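Local coordinates for hemolysin-related protein (Vibrio cholerae serotype O1, PDB 5V6F) that binds mannose-containing glycans through a beta-prism lectin domain of the biofilm protein RbmC, here the second such domain with mannotriose bound, at residues A[31-36]-A[83-88]. Numbering follows the deposited sequence.
With MAN (alpha-D-mannopyranose), chain B; BMA (beta-D-mannopyranose), chain C.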
loop_
_atom_site.group_PDB
_atom_site.type_symbol
_atom_site.label_atom_id
_atom_site.label_comp_id
_atom_site.label_asym_id
_atom_site.label_seq_id
_atom_site.Cartn_x
_atom_site.Cartn_y
_atom_site.Cartn_z
ATOM N N PHE A 31 -0.869 -9.857 -8.282
ATOM C CA PHE A 31 -2.278 -9.572 -8.534
ATOM C C PHE A 31 -2.917 -8.781 -7.402
ATOM O O PHE A 31 -4.062 -8.334 -7.545
ATOM C CB PHE A 31 -3.077 -10.865 -8.735
ATOM C CG PHE A 31 -2.738 -11.626 -9.996
ATOM C CD1 PHE A 31 -1.730 -11.202 -10.848
ATOM C CD2 PHE A 31 -3.439 -12.776 -10.320
ATOM C CE1 PHE A 31 -1.428 -11.911 -11.998
ATOM C CE2 PHE A 31 -3.143 -13.488 -11.470
ATOM C CZ PHE A 31 -2.134 -13.053 -12.309
ATOM N N ALA A 32 -2.215 -8.617 -6.285
ATOM C CA ALA A 32 -2.691 -7.845 -5.144
ATOM C C ALA A 32 -1.485 -7.148 -4.526
ATOM O O ALA A 32 -0.382 -7.176 -5.080
ATOM C CB ALA A 32 -3.421 -8.744 -4.139
ATOM N N ILE A 33 -1.693 -6.512 -3.378
ATOM C CA ILE A 33 -0.610 -5.889 -2.625
ATOM C C ILE A 33 -0.183 -6.873 -1.539
ATOM O O ILE A 33 -0.949 -7.170 -0.614
ATOM C CB ILE A 33 -1.031 -4.536 -2.035
ATOM C CG1 ILE A 33 -1.438 -3.554 -3.148
ATOM C CG2 ILE A 33 0.094 -3.955 -1.175
ATOM C CD1 ILE A 33 -0.380 -3.306 -4.227
ATOM N N ASP A 34 1.048 -7.382 -1.646
ATOM C CA ASP A 34 1.535 -8.411 -0.735
ATOM C C ASP A 34 2.145 -7.839 0.539
ATOM O O ASP A 34 1.965 -8.414 1.619
ATOM C CB ASP A 34 2.579 -9.289 -1.435
ATOM C CG ASP A 34 1.999 -10.075 -2.596
ATOM O OD1 ASP A 34 1.895 -9.512 -3.706
ATOM O OD2 ASP A 34 1.648 -11.259 -2.394
ATOM N N ALA A 35 2.862 -6.719 0.441
ATOM C CA ALA A 35 3.554 -6.167 1.598
ATOM C C ALA A 35 3.919 -4.711 1.345
ATOM O O ALA A 35 4.147 -4.304 0.202
ATOM C CB ALA A 35 4.817 -6.970 1.923
ATOM N N ILE A 36 3.989 -3.940 2.435
ATOM C CA ILE A 36 4.345 -2.525 2.406
ATOM C C ILE A 36 5.366 -2.243 3.496
ATOM O O ILE A 36 5.216 -2.705 4.633
ATOM C CB ILE A 36 3.109 -1.623 2.606
ATOM C CG1 ILE A 36 2.204 -1.685 1.378
ATOM C CG2 ILE A 36 3.524 -0.175 2.905
ATOM C CD1 ILE A 36 0.871 -0.977 1.551
ATOM N N VAL A 83 -5.915 -4.649 -3.353
ATOM C CA VAL A 83 -5.447 -5.356 -4.534
ATOM C C VAL A 83 -4.669 -4.460 -5.491
ATOM O O VAL A 83 -3.845 -4.978 -6.258
ATOM C CB VAL A 83 -6.607 -6.059 -5.275
ATOM C CG1 VAL A 83 -7.197 -7.156 -4.390
ATOM C CG2 VAL A 83 -7.686 -5.069 -5.707
ATOM N N ALA A 84 -4.871 -3.143 -5.453
ATOM C CA ALA A 84 -4.129 -2.258 -6.336
ATOM C C ALA A 84 -3.999 -0.883 -5.701
ATOM O O ALA A 84 -4.894 -0.421 -4.987
ATOM C CB ALA A 84 -4.805 -2.138 -7.706
ATOM N N ILE A 85 -2.866 -0.235 -5.969
ATOM C CA ILE A 85 -2.652 1.160 -5.601
ATOM C C ILE A 85 -2.075 1.883 -6.802
ATOM O O ILE A 85 -1.039 1.473 -7.343
ATOM C CB ILE A 85 -1.706 1.331 -4.399
ATOM C CG1 ILE A 85 -2.154 0.480 -3.214
ATOM C CG2 ILE A 85 -1.655 2.806 -3.988
ATOM C CD1 ILE A 85 -1.091 0.333 -2.156
ATOM N N LYS A 86 -2.730 2.964 -7.205
ATOM C CA LYS A 86 -2.200 3.869 -8.212
ATOM C C LYS A 86 -1.613 5.084 -7.502
ATOM O O LYS A 86 -2.329 5.800 -6.796
ATOM C CB LYS A 86 -3.286 4.289 -9.198
ATOM C CG LYS A 86 -2.816 5.263 -10.258
ATOM C CD LYS A 86 -3.957 5.667 -11.171
ATOM C CE LYS A 86 -3.588 6.866 -12.014
ATOM N NZ LYS A 86 -4.754 7.358 -12.803
ATOM N N PHE A 87 -0.313 5.299 -7.680
ATOM C CA PHE A 87 0.391 6.438 -7.106
ATOM C C PHE A 87 0.570 7.497 -8.188
ATOM O O PHE A 87 1.194 7.229 -9.218
ATOM C CB PHE A 87 1.757 6.020 -6.558
ATOM C CG PHE A 87 1.704 4.943 -5.503
ATOM C CD1 PHE A 87 1.726 3.605 -5.855
ATOM C CD2 PHE A 87 1.686 5.272 -4.158
ATOM C CE1 PHE A 87 1.704 2.615 -4.883
ATOM C CE2 PHE A 87 1.659 4.285 -3.180
ATOM C CZ PHE A 87 1.674 2.960 -3.545
ATOM N N THR A 88 0.025 8.692 -7.958
ATOM C CA THR A 88 0.233 9.833 -8.841
ATOM C C THR A 88 1.217 10.789 -8.179
ATOM O O THR A 88 1.034 11.169 -7.016
ATOM C CB THR A 88 -1.085 10.550 -9.154
ATOM O OG1 THR A 88 -1.976 9.651 -9.825
ATOM C CG2 THR A 88 -0.850 11.754 -10.055
HETATM C C1 MAN B . 0.260 -13.517 -7.840
HETATM C C2 MAN B . 1.740 -13.738 -7.575
HETATM C C3 MAN B . 1.944 -13.999 -6.092
HETATM C C4 MAN B . 1.270 -12.900 -5.231
HETATM C C5 MAN B . -0.209 -12.694 -5.655
HETATM C C6 MAN B . -0.894 -11.507 -4.965
HETATM O O2 MAN B . 2.499 -12.575 -7.881
HETATM O O3 MAN B . 3.330 -14.108 -5.774
HETATM O O4 MAN B . 1.297 -13.280 -3.868
HETATM O O5 MAN B . -0.267 -12.471 -7.074
HETATM O O6 MAN B . -0.133 -10.329 -5.224
HETATM C C1 BMA C . -2.816 -18.120 -8.364
HETATM C C2 BMA C . -2.477 -18.761 -7.024
HETATM C C3 BMA C . -2.726 -17.738 -5.890
HETATM C C4 BMA C . -2.127 -16.359 -6.193
HETATM C C5 BMA C . -2.481 -15.906 -7.621
HETATM C C6 BMA C . -1.760 -14.655 -8.038
HETATM O O1 BMA C . -2.459 -19.015 -9.390
HETATM O O2 BMA C . -1.106 -19.139 -6.976
HETATM O O3 BMA C . -2.191 -18.172 -4.657
HETATM O O4 BMA C . -2.611 -15.411 -5.225
HETATM O O5 BMA C . -2.096 -16.942 -8.549
HETATM O O6 BMA C . -0.413 -14.759 -7.601
#
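The O6 hydroxyl of the alpha-mannose whose C1 is joined to O6 of the beta-mannose is gripped from two directions: it accepts from Ala-32 N at 2.9 Å and donates to Asp-34 OD1 at 2.7 Å. Asp-34 spreads its carboxylate across two hydroxyls, OD2 accepting a hydrogen bond from mannose O4 at 2.5 Å, a fork for which a short acidic side chain is well suited. Its CG, anti to the carbonyl carbon (chi1 -64°), stands 3.4 Å from that O6. Phe-31 N adds a nearly straight bond to the ring oxygen O5 (167°), while the Phe-31 ring has mannose C1 over one face and CD2 3.4 Å from C6 of the beta-mannose, apolar surface meeting sugar carbons. Thr-51 O, Gly-53 N and Gly-54 N also hydrogen-bond this alpha-mannose.

Behind this pocket the loop and the start of its strand pack on strand 83-88. The CA of Ala-32 makes a CH...O contact with Val-83 O (3.3 Å), and its small methyl, CB, lies 4.1 Å from Val-83 CG1, suiting this close backbone approach. Deeper, Ile-33 and Ile-85 cross at about a right angle, CG1 against CD1 at 4.0 Å, branched aliphatics filling the buried interface; Ile-36 reaches the same CD1 more loosely.

Strand segments 33-36 and 83-88 lie in different antiparallel sheets of the beta-prism, axes inclined at 58°; from the third sheet, Val-131 touches Ile-33 and Ile-36, and Phe-134 touches Ile-36 and Ile-85.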